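Local coordinates for putative carbohydrate-active enzyme (Uncultured organism, PDB 5WH8), which probably cleaves O-glycosidic bonds of cellulose-type polysaccharides through the glycoside hydrolase family 5 domain, the part of a longer protein present here, at residues I67-W72 with D113-P118; H109-G114 with E149-D154; V155-V160 with C182-W187. One frame throughout, in Å; residues are numbered along the deposited sequence.

Overall arrangement
All three contacts lie where connections leave the strands of the closed eight-stranded parallel (β/α)8 barrel, interaction 3 including the start of a helix, and together they show how neighbouring connections are sewn into a rim. Interaction 1 joins the loops after strands 62-68 and 103-109; its centre lies about 7 Å from that of interaction 2, and Gly116 O meets Asn151 N at 2.9 Å. Interaction 2 carries the rim on to the loop after strand 142-145, with Glu149 in the presumed catalytic cleft. Interaction 3, its centre about 9 Å from that of interaction 2, joins that loop's helix to the turn after strand 180-182, where Trp187 N meets Pro150 O at 2.9 Å.

Interaction 1: residues I67-W72 with D113-P118; sequences IYTHEW and DGSGDP
His70 and Asp113 pass one another in opposite directions where the loops after the second and third strands of the (β/α)8 barrel come together. The imidazole stands nearly perpendicular to the carboxylate, their planes 87° apart, and the two side chains touch near their roots, His70 CB lying 4.0 Å from Asp113 CB. Thr69 OG1 approaches in the ring plane and shares a 2.7 Å hydrogen bond with His70 ND1, a bond that helps fix the ring's rotation. With chi1 at 65°, that hydroxyl sits between the backbone N and carbonyl carbon of its residue, and from there it reaches both His70 ND1 and Ser115 CB. Ser115 CB approaches the imidazole obliquely, 3.5 Å from His70 ND1, and is equally far from Thr69 OG1. The Ser115 hydroxyl is engaged within its own loop, bonding to Leu111 N and Asn112 O, and it is the methylene that packs against Thr69 and His70. Glu71 crosses Asp113 at about a right angle, with their carboxylates tilted 56° apart; its OE2 is bonded to Asn112 ND2, which ties the same two loops together a second time. Finally, one water links them, accepting from Glu71 N at 2.9 Å and donating to Asp113 OD2 at 3.0 Å.

Interaction 2: residues H109-G114 with E149-D154; sequences HVLNDG and EPNGFD
Asn151 ND2 is gripped by two carbonyls, Leu111 O across the contact and Glu149 O within its own loop, each 2.9 Å away. This pair of amide bonds joins the loops after the third and fourth strands of the (β/α)8 barrel. The bond to Leu111 O is almost straight, 174° at the hydrogen, and reaches the carbonyl in its plane on a lone pair; the one to Glu149 O comes in tilted from the carbonyl plane. Both acceptors lie close to the plane of the Asn151 amide, so the two bonds together fix the group's rotation. A chi1 of 69° holds Asn151 CG between its backbone N and carbonyl carbon, which lets the amide turn back to Glu149 O. Beside it, Glu149 N makes a weak bond of 3.4 Å to Val110 O, which also receives Asn148 ND2. Leu111 and Glu149 run side by side in the same direction, and Leu111 CD1 comes to 3.4 Å from Glu149 OE1. Glu149 belongs to an Asn-Glu-Pro sequence, where family 5 enzymes carry their acid/base, and OE2 is bonded to His209 ND1. On the amide's oxygen side, a water donates to Asn112 OD1 at 2.7 Å and to Asn151 OD1 at 3.2 Å.

Interaction 3: residues V155-V160 with C182-W187; sequences VKWADV and CGTPTW. With EDO (1,2-ethanediol), chain H.
In the (β/α)8 barrel of this family 5 domain, the start of helix 157-172 packs against the turn at the end of strand 180-182: Trp157 and Val160, in the first turn of the helix, meet Cys182, at the end of the strand, and Gly183 and Pro185 just beyond it. Trp157 CG lies anti to the backbone N (chi1 171°), and the far rim of the indole reaches the turn. There Cys182 SG makes a sulfur-aromatic contact at the ring edge, 5.2 Å from the centroid of the six-membered ring and 80° off its normal. Gly183 O also lies in the ring plane, 3.7 Å from Trp157 CZ3. Pro185 crosses the indole at a slant, its CG pressing to 3.4 Å from Trp157 N at the head of the helix. Val160 completes the packing: CG1 approaches Gly183 O at 3.3 Å, and CG2 touches Pro185 CG. The indole is anchored at its other end by a hydrogen bond from NE1 to Asp197 O. Lys156 is the N-cap residue, and its N donates to Asp159 OD2, three residues on, at 3.0 Å; both oxygens of that carboxylate also accept from the hydroxyls of a bound 1,2-ethanediol, probably a crystallisation additive. A water donates to Val155 O and accepts from Thr186 N. The side chains that meet across the joint are largely apolar, and Gly183 O is buried there without a hydrogen-bonding partner in the model; the C-H groups of Trp157 and Val160 that approach it may offer weak electrostatic compensation.

Interaction 1: residues I67-W72 with D113-P118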
ATOM      1  N   ILE A  67      -5.342   4.724  -6.205  1.00  8.46           N
ATOM      2  CA  ILE A  67      -6.327   4.969  -7.253  1.00  7.12           C
ATOM      3  C   ILE A  67      -7.578   5.569  -6.609  1.00 10.26           C
ATOM      4  O   ILE A  67      -8.447   4.848  -6.138  1.00  9.35           O
ATOM      5  CB  ILE A  67      -6.640   3.661  -7.995  1.00  8.99           C
ATOM      6  CG1 ILE A  67      -5.363   3.103  -8.630  1.00 11.44           C
ATOM      7  CG2 ILE A  67      -7.700   3.869  -9.076  1.00  9.62           C
ATOM      8  CD1 ILE A  67      -5.321   1.619  -8.628  1.00 12.51           C
ATOM      9  N   TYR A  68      -7.619   6.894  -6.510  1.00 11.62           N
ATOM     10  CA  TYR A  68      -8.761   7.547  -5.877  1.00 11.06           C
ATOM     11  C   TYR A  68     -10.027   7.167  -6.610  1.00 10.41           C
ATOM     12  O   TYR A  68     -10.019   7.125  -7.841  1.00 12.61           O
ATOM     13  CB  TYR A  68      -8.624   9.063  -5.895  1.00 10.53           C
ATOM     14  CG  TYR A  68      -7.859   9.651  -4.731  1.00 11.49           C
ATOM     15  CD1 TYR A  68      -6.484   9.508  -4.640  1.00 12.80           C
ATOM     16  CD2 TYR A  68      -8.515  10.392  -3.753  1.00 13.22           C
ATOM     17  CE1 TYR A  68      -5.780  10.078  -3.599  1.00 13.58           C
ATOM     18  CE2 TYR A  68      -7.820  10.952  -2.706  1.00 14.56           C
ATOM     19  CZ  TYR A  68      -6.455  10.800  -2.640  1.00 18.64           C
ATOM     20  OH  TYR A  68      -5.757  11.382  -1.592  1.00 20.64           O
ATOM     21  N   THR A  69     -11.103   6.894  -5.875  1.00 10.51           N
ATOM     22  CA  THR A  69     -12.360   6.554  -6.517  1.00 12.22           C
ATOM     23  C   THR A  69     -13.145   7.829  -6.799  1.00 14.10           C
ATOM     24  O   THR A  69     -13.827   7.942  -7.824  1.00 12.04           O
ATOM     25  CB  THR A  69     -13.193   5.582  -5.656  1.00 11.84           C
ATOM     26  OG1 THR A  69     -13.582   6.219  -4.436  1.00 12.91           O
ATOM     27  CG2 THR A  69     -12.416   4.318  -5.347  1.00 12.82           C
ATOM     28  N   HIS A  70     -12.985   8.813  -5.909  1.00 15.04           N
ATOM     29  CA  HIS A  70     -13.717  10.074  -5.949  1.00 15.12           C
ATOM     30  C   HIS A  70     -12.791  11.292  -5.852  1.00 13.87           C
ATOM     31  O   HIS A  70     -11.570  11.148  -5.881  1.00 13.95           O
ATOM     32  CB  HIS A  70     -14.747  10.085  -4.824  1.00 14.87           C
ATOM     33  CG  HIS A  70     -15.868   9.123  -5.056  1.00 15.77           C
ATOM     34  ND1 HIS A  70     -15.704   7.754  -4.983  1.00 14.65           N
ATOM     35  CD2 HIS A  70     -17.163   9.331  -5.385  1.00 20.39           C
ATOM     36  CE1 HIS A  70     -16.854   7.163  -5.252  1.00 20.45           C
ATOM     37  NE2 HIS A  70     -17.757   8.096  -5.494  1.00 21.36           N
ATOM     38  N   GLU A  71     -13.393  12.478  -5.733  1.00 13.48           N
ATOM     39  CA  GLU A  71     -12.730  13.772  -5.921  1.00 14.43           C
ATOM     40  C   GLU A  71     -12.312  13.942  -7.373  1.00 12.91           C
ATOM     41  O   GLU A  71     -12.450  13.008  -8.191  1.00 13.65           O
ATOM     42  CB  GLU A  71     -11.533  13.940  -4.977  1.00 15.72           C
ATOM     43  CG  GLU A  71     -11.940  13.716  -3.519  1.00 18.87           C
ATOM     44  CD  GLU A  71     -10.825  13.961  -2.510  1.00 25.88           C
ATOM     45  OE1 GLU A  71     -10.227  15.065  -2.513  1.00 21.53           O
ATOM     46  OE2 GLU A  71     -10.561  13.045  -1.698  1.00 19.51           O
ATOM     47  N   TRP A  72     -11.830  15.132  -7.716  1.00 15.82           N
ATOM     48  CA  TRP A  72     -11.618  15.443  -9.121  1.00 16.33           C
ATOM     49  C   TRP A  72     -10.734  14.379  -9.767  1.00 12.90           C
ATOM     50  O   TRP A  72      -9.663  14.062  -9.260  1.00 13.80           O
ATOM     51  CB  TRP A  72     -10.978  16.824  -9.336  1.00 15.14           C
ATOM     52  CG  TRP A  72     -10.876  17.063 -10.822  1.00 15.26           C
ATOM     53  CD1 TRP A  72     -11.843  17.587 -11.641  1.00 18.42           C
ATOM     54  CD2 TRP A  72      -9.776  16.709 -11.673  1.00 14.10           C
ATOM     55  NE1 TRP A  72     -11.403  17.582 -12.949  1.00 20.54           N
ATOM     56  CE2 TRP A  72     -10.140  17.053 -12.995  1.00 19.24           C
ATOM     57  CE3 TRP A  72      -8.520  16.127 -11.448  1.00 18.39           C
ATOM     58  CZ2 TRP A  72      -9.292  16.843 -14.081  1.00 19.98           C
ATOM     59  CZ3 TRP A  72      -7.677  15.916 -12.528  1.00 23.71           C
ATOM     60  CH2 TRP A  72      -8.068  16.268 -13.830  1.00 23.99           C
ATOM     61  N   ASP A 113     -16.414  11.914  -0.170  1.00 20.67           N
ATOM     62  CA  ASP A 113     -17.570  12.035  -1.068  1.00 20.38           C
ATOM     63  C   ASP A 113     -18.502  10.806  -1.048  1.00 19.30           C
ATOM     64  O   ASP A 113     -19.129  10.488  -2.058  1.00 24.36           O
ATOM     65  CB  ASP A 113     -17.101  12.311  -2.510  1.00 27.11           C
ATOM     66  CG  ASP A 113     -16.374  13.649  -2.651  1.00 35.79           C
ATOM     67  OD1 ASP A 113     -16.317  14.411  -1.658  1.00 38.10           O
ATOM     68  OD2 ASP A 113     -15.874  13.956  -3.756  1.00 33.55           O
ATOM     69  N   GLY A 114     -18.603  10.140   0.103  1.00 18.70           N
ATOM     70  CA  GLY A 114     -19.482   8.995   0.261  1.00 25.23           C
ATOM     71  C   GLY A 114     -18.772   7.657   0.098  1.00 19.09           C
ATOM     72  O   GLY A 114     -19.289   6.613   0.518  1.00 23.39           O
ATOM     73  N   SER A 115     -17.583   7.670  -0.496  1.00 17.40           N
ATOM     74  CA  SER A 115     -16.866   6.415  -0.708  1.00 14.17           C
ATOM     75  C   SER A 115     -16.332   5.829   0.603  1.00 18.31           C
ATOM     76  O   SER A 115     -15.854   4.694   0.613  1.00 16.17           O
ATOM     77  CB  SER A 115     -15.716   6.590  -1.728  1.00 16.03           C
ATOM     78  OG  SER A 115     -14.645   7.385  -1.237  1.00 14.04           O
ATOM     79  N   GLY A 116     -16.455   6.579   1.697  1.00 17.22           N
ATOM     80  CA  GLY A 116     -16.058   6.128   3.031  1.00 16.51           C
ATOM     81  C   GLY A 116     -16.738   4.820   3.412  1.00 10.81           C
ATOM     82  O   GLY A 116     -16.206   4.017   4.169  1.00 12.08           O
ATOM     83  N   ASP A 117     -17.949   4.606   2.908  1.00 13.38           N
ATOM     84  CA  ASP A 117     -18.531   3.269   2.952  1.00 11.23           C
ATOM     85  C   ASP A 117     -18.181   2.590   1.639  1.00 10.96           C
ATOM     86  O   ASP A 117     -18.730   2.944   0.606  1.00 11.26           O
ATOM     87  CB  ASP A 117     -20.047   3.313   3.139  1.00 12.43           C
ATOM     88  CG  ASP A 117     -20.652   1.933   3.376  1.00 15.26           C
ATOM     89  OD1 ASP A 117     -20.099   0.913   2.886  1.00 13.05           O
ATOM     90  OD2 ASP A 117     -21.682   1.875   4.092  1.00 16.52           O
ATOM     91  N   PRO A 118     -17.248   1.632   1.659  1.00 10.99           N
ATOM     92  CA  PRO A 118     -16.791   1.116   0.359  1.00 12.93           C
ATOM     93  C   PRO A 118     -17.905   0.410  -0.432  1.00 13.41           C
ATOM     94  O   PRO A 118     -17.809   0.286  -1.651  1.00 11.29           O
ATOM     95  CB  PRO A 118     -15.661   0.138   0.745  1.00 13.48           C
ATOM     96  CG  PRO A 118     -15.977  -0.271   2.167  1.00 13.20           C
ATOM     97  CD  PRO A 118     -16.569   0.979   2.797  1.00 12.12           C
TER
HETATM   98  O   HOH W   1     -16.162  12.831  -6.573  1.00 27.37           O

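Interaction 2: residues H109-G114 with E149-D154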
ATOM      1  N   HIS A 109      -8.781   3.304  -3.730  1.00  9.75           N
ATOM      2  CA  HIS A 109      -8.514   4.293  -2.673  1.00  8.71           C
ATOM      3  C   HIS A 109      -9.775   5.047  -2.291  1.00 13.20           C
ATOM      4  O   HIS A 109      -9.932   6.214  -2.644  1.00 12.64           O
ATOM      5  CB  HIS A 109      -7.396   5.250  -3.136  1.00  7.30           C
ATOM      6  CG  HIS A 109      -6.751   6.071  -2.044  1.00  8.12           C
ATOM      7  ND1 HIS A 109      -5.707   5.589  -1.284  1.00  9.05           N
ATOM      8  CD2 HIS A 109      -6.930   7.359  -1.647  1.00  8.74           C
ATOM      9  CE1 HIS A 109      -5.281   6.527  -0.457  1.00 11.43           C
ATOM     10  NE2 HIS A 109      -6.009   7.615  -0.652  1.00 10.44           N
ATOM     11  N   VAL A 110     -10.666   4.351  -1.576  1.00  8.36           N
ATOM     12  CA  VAL A 110     -11.883   4.961  -1.010  1.00 10.26           C
ATOM     13  C   VAL A 110     -11.497   5.927   0.116  1.00 11.84           C
ATOM     14  O   VAL A 110     -10.550   5.666   0.863  1.00 11.20           O
ATOM     15  CB  VAL A 110     -12.880   3.909  -0.480  1.00 14.47           C
ATOM     16  CG1 VAL A 110     -13.228   2.899  -1.542  1.00 12.47           C
ATOM     17  CG2 VAL A 110     -12.375   3.207   0.747  1.00 15.09           C
ATOM     18  N   LEU A 111     -12.209   7.049   0.205  1.00 10.17           N
ATOM     19  CA  LEU A 111     -11.961   8.025   1.248  1.00  9.85           C
ATOM     20  C   LEU A 111     -13.156   8.971   1.462  1.00 10.58           C
ATOM     21  O   LEU A 111     -13.881   8.832   2.446  1.00 13.86           O
ATOM     22  CB  LEU A 111     -10.695   8.810   0.916  1.00 12.64           C
ATOM     23  CG  LEU A 111     -10.182   9.821   1.946  1.00 14.36           C
ATOM     24  CD1 LEU A 111      -9.896   9.174   3.309  1.00 15.55           C
ATOM     25  CD2 LEU A 111      -8.954  10.480   1.369  1.00 20.24           C
ATOM     26  N   ASN A 112     -13.369   9.904   0.528  1.00 14.69           N
ATOM     27  CA  ASN A 112     -14.340  10.992   0.715  1.00 13.59           C
ATOM     28  C   ASN A 112     -15.524  10.923  -0.260  1.00 18.39           C
ATOM     29  O   ASN A 112     -15.632   9.997  -1.061  1.00 18.57           O
ATOM     30  CB  ASN A 112     -13.654  12.366   0.554  1.00 18.59           C
ATOM     31  CG  ASN A 112     -12.632  12.665   1.648  1.00 33.60           C
ATOM     32  OD1 ASN A 112     -12.847  12.369   2.829  1.00 31.59           O
ATOM     33  ND2 ASN A 112     -11.511  13.270   1.252  1.00 39.68           N
ATOM     34  N   ASP A 113     -16.414  11.914  -0.170  1.00 20.67           N
ATOM     35  CA  ASP A 113     -17.570  12.035  -1.068  1.00 20.38           C
ATOM     36  C   ASP A 113     -18.502  10.806  -1.048  1.00 19.30           C
ATOM     37  O   ASP A 113     -19.129  10.488  -2.058  1.00 24.36           O
ATOM     38  CB  ASP A 113     -17.101  12.311  -2.510  1.00 27.11           C
ATOM     39  CG  ASP A 113     -16.374  13.649  -2.651  1.00 35.79           C
ATOM     40  OD1 ASP A 113     -16.317  14.411  -1.658  1.00 38.10           O
ATOM     41  OD2 ASP A 113     -15.874  13.956  -3.756  1.00 33.55           O
ATOM     42  N   GLY A 114     -18.603  10.140   0.103  1.00 18.70           N
ATOM     43  CA  GLY A 114     -19.482   8.995   0.261  1.00 25.23           C
ATOM     44  C   GLY A 114     -18.772   7.657   0.098  1.00 19.09           C
ATOM     45  O   GLY A 114     -19.289   6.613   0.518  1.00 23.39           O
ATOM     46  N   GLU A 149      -9.417   3.398   3.119  1.00 11.91           N
ATOM     47  CA  GLU A 149      -9.833   3.897   4.448  1.00 10.23           C
ATOM     48  C   GLU A 149     -11.349   3.997   4.583  1.00  9.27           C
ATOM     49  O   GLU A 149     -11.935   5.067   4.364  1.00 10.95           O
ATOM     50  CB  GLU A 149      -9.221   5.276   4.753  1.00  8.28           C
ATOM     51  CG  GLU A 149      -7.738   5.178   5.111  1.00 10.18           C
ATOM     52  CD  GLU A 149      -7.105   6.519   5.419  1.00 11.25           C
ATOM     53  OE1 GLU A 149      -7.798   7.562   5.368  1.00 15.47           O
ATOM     54  OE2 GLU A 149      -5.894   6.555   5.734  1.00 11.83           O
ATOM     55  N   PRO A 150     -12.012   2.884   4.950  1.00 10.41           N
ATOM     56  CA  PRO A 150     -13.415   2.976   5.367  1.00 11.20           C
ATOM     57  C   PRO A 150     -13.534   4.004   6.484  1.00 12.06           C
ATOM     58  O   PRO A 150     -12.661   4.053   7.344  1.00 10.94           O
ATOM     59  CB  PRO A 150     -13.738   1.548   5.847  1.00 12.51           C
ATOM     60  CG  PRO A 150     -12.753   0.685   5.122  1.00 12.69           C
ATOM     61  CD  PRO A 150     -11.493   1.518   5.100  1.00 11.85           C
ATOM     62  N   ASN A 151     -14.556   4.836   6.449  1.00 10.92           N
ATOM     63  CA  ASN A 151     -14.729   5.852   7.482  1.00 11.56           C
ATOM     64  C   ASN A 151     -16.148   6.384   7.511  1.00 13.53           C
ATOM     65  O   ASN A 151     -16.896   6.295   6.532  1.00 14.07           O
ATOM     66  CB  ASN A 151     -13.726   7.010   7.301  1.00 11.77           C
ATOM     67  CG  ASN A 151     -13.997   7.859   6.062  1.00 11.74           C
ATOM     68  OD1 ASN A 151     -14.710   8.873   6.127  1.00 12.88           O
ATOM     69  ND2 ASN A 151     -13.410   7.462   4.929  1.00 10.70           N
ATOM     70  N   GLY A 152     -16.483   6.933   8.678  1.00 16.61           N
ATOM     71  CA  GLY A 152     -17.813   7.421   8.991  1.00 20.52           C
ATOM     72  C   GLY A 152     -18.317   6.689  10.230  1.00 19.75           C
ATOM     73  O   GLY A 152     -17.961   5.533  10.453  1.00 20.08           O
ATOM     74  N   PHE A 153     -19.141   7.338  11.047  1.00 28.64           N
ATOM     75  CA  PHE A 153     -19.695   6.646  12.213  1.00 30.26           C
ATOM     76  C   PHE A 153     -20.639   5.514  11.775  1.00 30.24           C
ATOM     77  O   PHE A 153     -20.826   4.532  12.491  1.00 40.38           O
ATOM     78  CB  PHE A 153     -20.436   7.626  13.135  1.00 40.95           C
ATOM     79  CG  PHE A 153     -21.090   6.959  14.320  1.00 54.14           C
ATOM     80  CD1 PHE A 153     -20.324   6.497  15.381  1.00 57.84           C
ATOM     81  CD2 PHE A 153     -22.468   6.786  14.368  1.00 54.90           C
ATOM     82  CE1 PHE A 153     -20.921   5.875  16.472  1.00 55.50           C
ATOM     83  CE2 PHE A 153     -23.071   6.163  15.455  1.00 46.03           C
ATOM     84  CZ  PHE A 153     -22.297   5.708  16.507  1.00 42.21           C
ATOM     85  N   ASP A 154     -21.219   5.660  10.589  1.00 25.23           N
ATOM     86  CA  ASP A 154     -22.137   4.670  10.037  1.00 31.94           C
ATOM     87  C   ASP A 154     -21.438   3.428   9.487  1.00 31.69           C
ATOM     88  O   ASP A 154     -22.093   2.452   9.118  1.00 32.56           O
ATOM     89  CB  ASP A 154     -22.966   5.299   8.914  1.00 39.87           C
ATOM     90  CG  ASP A 154     -22.105   5.921   7.823  1.00 46.35           C
ATOM     91  OD1 ASP A 154     -21.125   6.619   8.168  1.00 39.95           O
ATOM     92  OD2 ASP A 154     -22.407   5.714   6.621  1.00 49.73           O
TER
HETATM   93  O   HOH W   2     -12.661  11.156   5.192  1.00 28.63           O

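Interaction 3: residues V155-V160 with C182-W187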
ATOM      1  N   VAL A 155     -20.114   3.463   9.425  1.00 19.01           N
ATOM      2  CA  VAL A 155     -19.368   2.404   8.750  1.00 15.22           C
ATOM      3  C   VAL A 155     -18.642   1.533   9.768  1.00 15.89           C
ATOM      4  O   VAL A 155     -17.574   1.893  10.251  1.00 17.00           O
ATOM      5  CB  VAL A 155     -18.370   2.999   7.737  1.00 13.88           C
ATOM      6  CG1 VAL A 155     -17.609   1.905   7.015  1.00 14.54           C
ATOM      7  CG2 VAL A 155     -19.142   3.841   6.716  1.00 17.40           C
ATOM      8  N   LYS A 156     -19.262   0.396  10.094  1.00 13.86           N
ATOM      9  CA  LYS A 156     -18.737  -0.536  11.084  1.00 12.76           C
ATOM     10  C   LYS A 156     -18.010  -1.689  10.413  1.00 12.88           C
ATOM     11  O   LYS A 156     -18.084  -1.866   9.190  1.00 11.74           O
ATOM     12  CB  LYS A 156     -19.865  -1.095  11.962  1.00 15.94           C
ATOM     13  CG  LYS A 156     -20.773  -0.062  12.600  1.00 22.26           C
ATOM     14  CD  LYS A 156     -19.993   0.828  13.538  1.00 27.67           C
ATOM     15  CE  LYS A 156     -20.899   1.713  14.381  1.00 46.58           C
ATOM     16  NZ  LYS A 156     -20.128   2.821  15.015  1.00 46.33           N
ATOM     17  N   TRP A 157     -17.310  -2.492  11.208  1.00 10.86           N
ATOM     18  CA  TRP A 157     -16.629  -3.653  10.647  1.00 11.52           C
ATOM     19  C   TRP A 157     -17.630  -4.573   9.900  1.00 13.04           C
ATOM     20  O   TRP A 157     -17.324  -5.063   8.815  1.00 11.47           O
ATOM     21  CB  TRP A 157     -15.846  -4.438  11.730  1.00 14.26           C
ATOM     22  CG  TRP A 157     -15.331  -5.721  11.198  1.00 10.07           C
ATOM     23  CD1 TRP A 157     -15.647  -6.972  11.641  1.00 11.55           C
ATOM     24  CD2 TRP A 157     -14.439  -5.908  10.077  1.00 11.18           C
ATOM     25  NE1 TRP A 157     -15.015  -7.917  10.873  1.00 13.90           N
ATOM     26  CE2 TRP A 157     -14.262  -7.291   9.911  1.00 11.70           C
ATOM     27  CE3 TRP A 157     -13.777  -5.032   9.209  1.00 12.19           C
ATOM     28  CZ2 TRP A 157     -13.459  -7.833   8.895  1.00 11.71           C
ATOM     29  CZ3 TRP A 157     -12.969  -5.563   8.206  1.00 11.66           C
ATOM     30  CH2 TRP A 157     -12.832  -6.956   8.046  1.00 11.11           C
ATOM     31  N   ALA A 158     -18.837  -4.763  10.424  1.00 13.50           N
ATOM     32  CA  ALA A 158     -19.848  -5.550   9.710  1.00 13.85           C
ATOM     33  C   ALA A 158     -20.060  -5.080   8.271  1.00 10.65           C
ATOM     34  O   ALA A 158     -20.185  -5.901   7.364  1.00 13.69           O
ATOM     35  CB  ALA A 158     -21.180  -5.516  10.462  1.00 19.62           C
ATOM     36  N   ASP A 159     -20.069  -3.767   8.054  1.00 14.00           N
ATOM     37  CA  ASP A 159     -20.256  -3.208   6.723  1.00 12.09           C
ATOM     38  C   ASP A 159     -19.028  -3.418   5.830  1.00 11.56           C
ATOM     39  O   ASP A 159     -19.151  -3.751   4.635  1.00 11.72           O
ATOM     40  CB  ASP A 159     -20.583  -1.729   6.830  1.00 13.76           C
ATOM     41  CG  ASP A 159     -21.777  -1.477   7.720  1.00 17.07           C
ATOM     42  OD1 ASP A 159     -22.885  -1.919   7.338  1.00 19.30           O
ATOM     43  OD2 ASP A 159     -21.600  -0.904   8.813  1.00 17.23           O
ATOM     44  N   VAL A 160     -17.837  -3.232   6.389  1.00 11.10           N
ATOM     45  CA  VAL A 160     -16.631  -3.501   5.613  1.00 12.08           C
ATOM     46  C   VAL A 160     -16.510  -4.995   5.271  1.00 12.34           C
ATOM     47  O   VAL A 160     -16.084  -5.362   4.174  1.00 12.66           O
ATOM     48  CB  VAL A 160     -15.350  -3.023   6.374  1.00  9.40           C
ATOM     49  CG1 VAL A 160     -14.079  -3.300   5.569  1.00 11.85           C
ATOM     50  CG2 VAL A 160     -15.456  -1.538   6.700  1.00 15.38           C
ATOM     51  N   CYS A 182      -7.197  -5.838   3.435  1.00  9.32           N
ATOM     52  CA  CYS A 182      -8.538  -5.328   3.700  1.00 10.41           C
ATOM     53  C   CYS A 182      -8.544  -4.190   4.696  1.00 10.90           C
ATOM     54  O   CYS A 182      -8.074  -4.358   5.825  1.00 10.07           O
ATOM     55  CB  CYS A 182      -9.426  -6.456   4.243  1.00 13.24           C
ATOM     56  SG  CYS A 182     -11.183  -5.970   4.473  1.00 12.97           S
ATOM     57  N   GLY A 183      -9.098  -3.040   4.291  1.00 11.45           N
ATOM     58  CA  GLY A 183      -9.204  -1.871   5.142  1.00 11.10           C
ATOM     59  C   GLY A 183     -10.092  -2.120   6.346  1.00  8.73           C
ATOM     60  O   GLY A 183     -10.859  -3.094   6.370  1.00  9.82           O
ATOM     61  N   THR A 184      -9.962  -1.254   7.349  1.00 11.06           N
ATOM     62  CA  THR A 184     -10.715  -1.404   8.594  1.00 10.12           C
ATOM     63  C   THR A 184     -11.373  -0.069   8.960  1.00  8.65           C
ATOM     64  O   THR A 184     -11.047   0.974   8.371  1.00  9.16           O
ATOM     65  CB  THR A 184      -9.805  -1.931   9.730  1.00 11.01           C
ATOM     66  OG1 THR A 184      -8.648  -1.100   9.885  1.00 13.13           O
ATOM     67  CG2 THR A 184      -9.361  -3.387   9.422  1.00 11.63           C
ATOM     68  N   PRO A 185     -12.376  -0.101   9.858  1.00 11.26           N
ATOM     69  CA  PRO A 185     -13.100   1.146  10.168  1.00 10.37           C
ATOM     70  C   PRO A 185     -12.251   2.249  10.817  1.00  8.64           C
ATOM     71  O   PRO A 185     -11.130   2.028  11.288  1.00 10.03           O
ATOM     72  CB  PRO A 185     -14.205   0.676  11.134  1.00 13.01           C
ATOM     73  CG  PRO A 185     -14.390  -0.773  10.828  1.00 12.26           C
ATOM     74  CD  PRO A 185     -13.006  -1.284  10.480  1.00 11.15           C
ATOM     75  N   THR A 186     -12.829   3.450  10.820  1.00 11.01           N
ATOM     76  CA  THR A 186     -12.215   4.661  11.363  1.00 13.07           C
ATOM     77  C   THR A 186     -10.838   4.926  10.698  1.00 10.57           C
ATOM     78  O   THR A 186      -9.791   5.061  11.339  1.00 12.03           O
ATOM     79  CB  THR A 186     -12.115   4.595  12.904  1.00 13.81           C
ATOM     80  OG1 THR A 186     -13.380   4.182  13.457  1.00 15.02           O
ATOM     81  CG2 THR A 186     -11.762   5.960  13.466  1.00 13.12           C
ATOM     82  N   TRP A 187     -10.879   5.014   9.370  1.00  9.31           N
ATOM     83  CA  TRP A 187      -9.707   5.303   8.546  1.00  9.70           C
ATOM     84  C   TRP A 187      -8.607   4.269   8.771  1.00  9.21           C
ATOM     85  O   TRP A 187      -7.420   4.602   8.928  1.00  9.52           O
ATOM     86  CB  TRP A 187      -9.167   6.721   8.797  1.00 10.69           C
ATOM     87  CG  TRP A 187     -10.136   7.836   8.431  1.00 12.15           C
ATOM     88  CD1 TRP A 187     -10.343   8.379   7.184  1.00 13.17           C
ATOM     89  CD2 TRP A 187     -11.039   8.511   9.310  1.00 11.57           C
ATOM     90  NE1 TRP A 187     -11.305   9.364   7.248  1.00 15.12           N
ATOM     91  CE2 TRP A 187     -11.740   9.470   8.540  1.00 15.12           C
ATOM     92  CE3 TRP A 187     -11.297   8.428  10.679  1.00 16.59           C
ATOM     93  CZ2 TRP A 187     -12.699  10.309   9.089  1.00 17.42           C
ATOM     94  CZ3 TRP A 187     -12.257   9.272  11.220  1.00 22.37           C
ATOM     95  CH2 TRP A 187     -12.932  10.209  10.422  1.00 20.40           C
TER
HETATM   96  C1  EDO H 407     -24.618  -2.404  10.782  1.00 42.54           C
HETATM   97  O1  EDO H 407     -23.241  -2.013  10.829  1.00 35.80           O
HETATM   98  C2  EDO H 407     -25.473  -1.370  10.057  1.00 34.38           C
HETATM   99  O2  EDO H 407     -24.943  -1.041   8.770  1.00 25.90           O
HETATM  100  O   HOH W   3     -15.657   3.821   9.966  1.00 13.42           O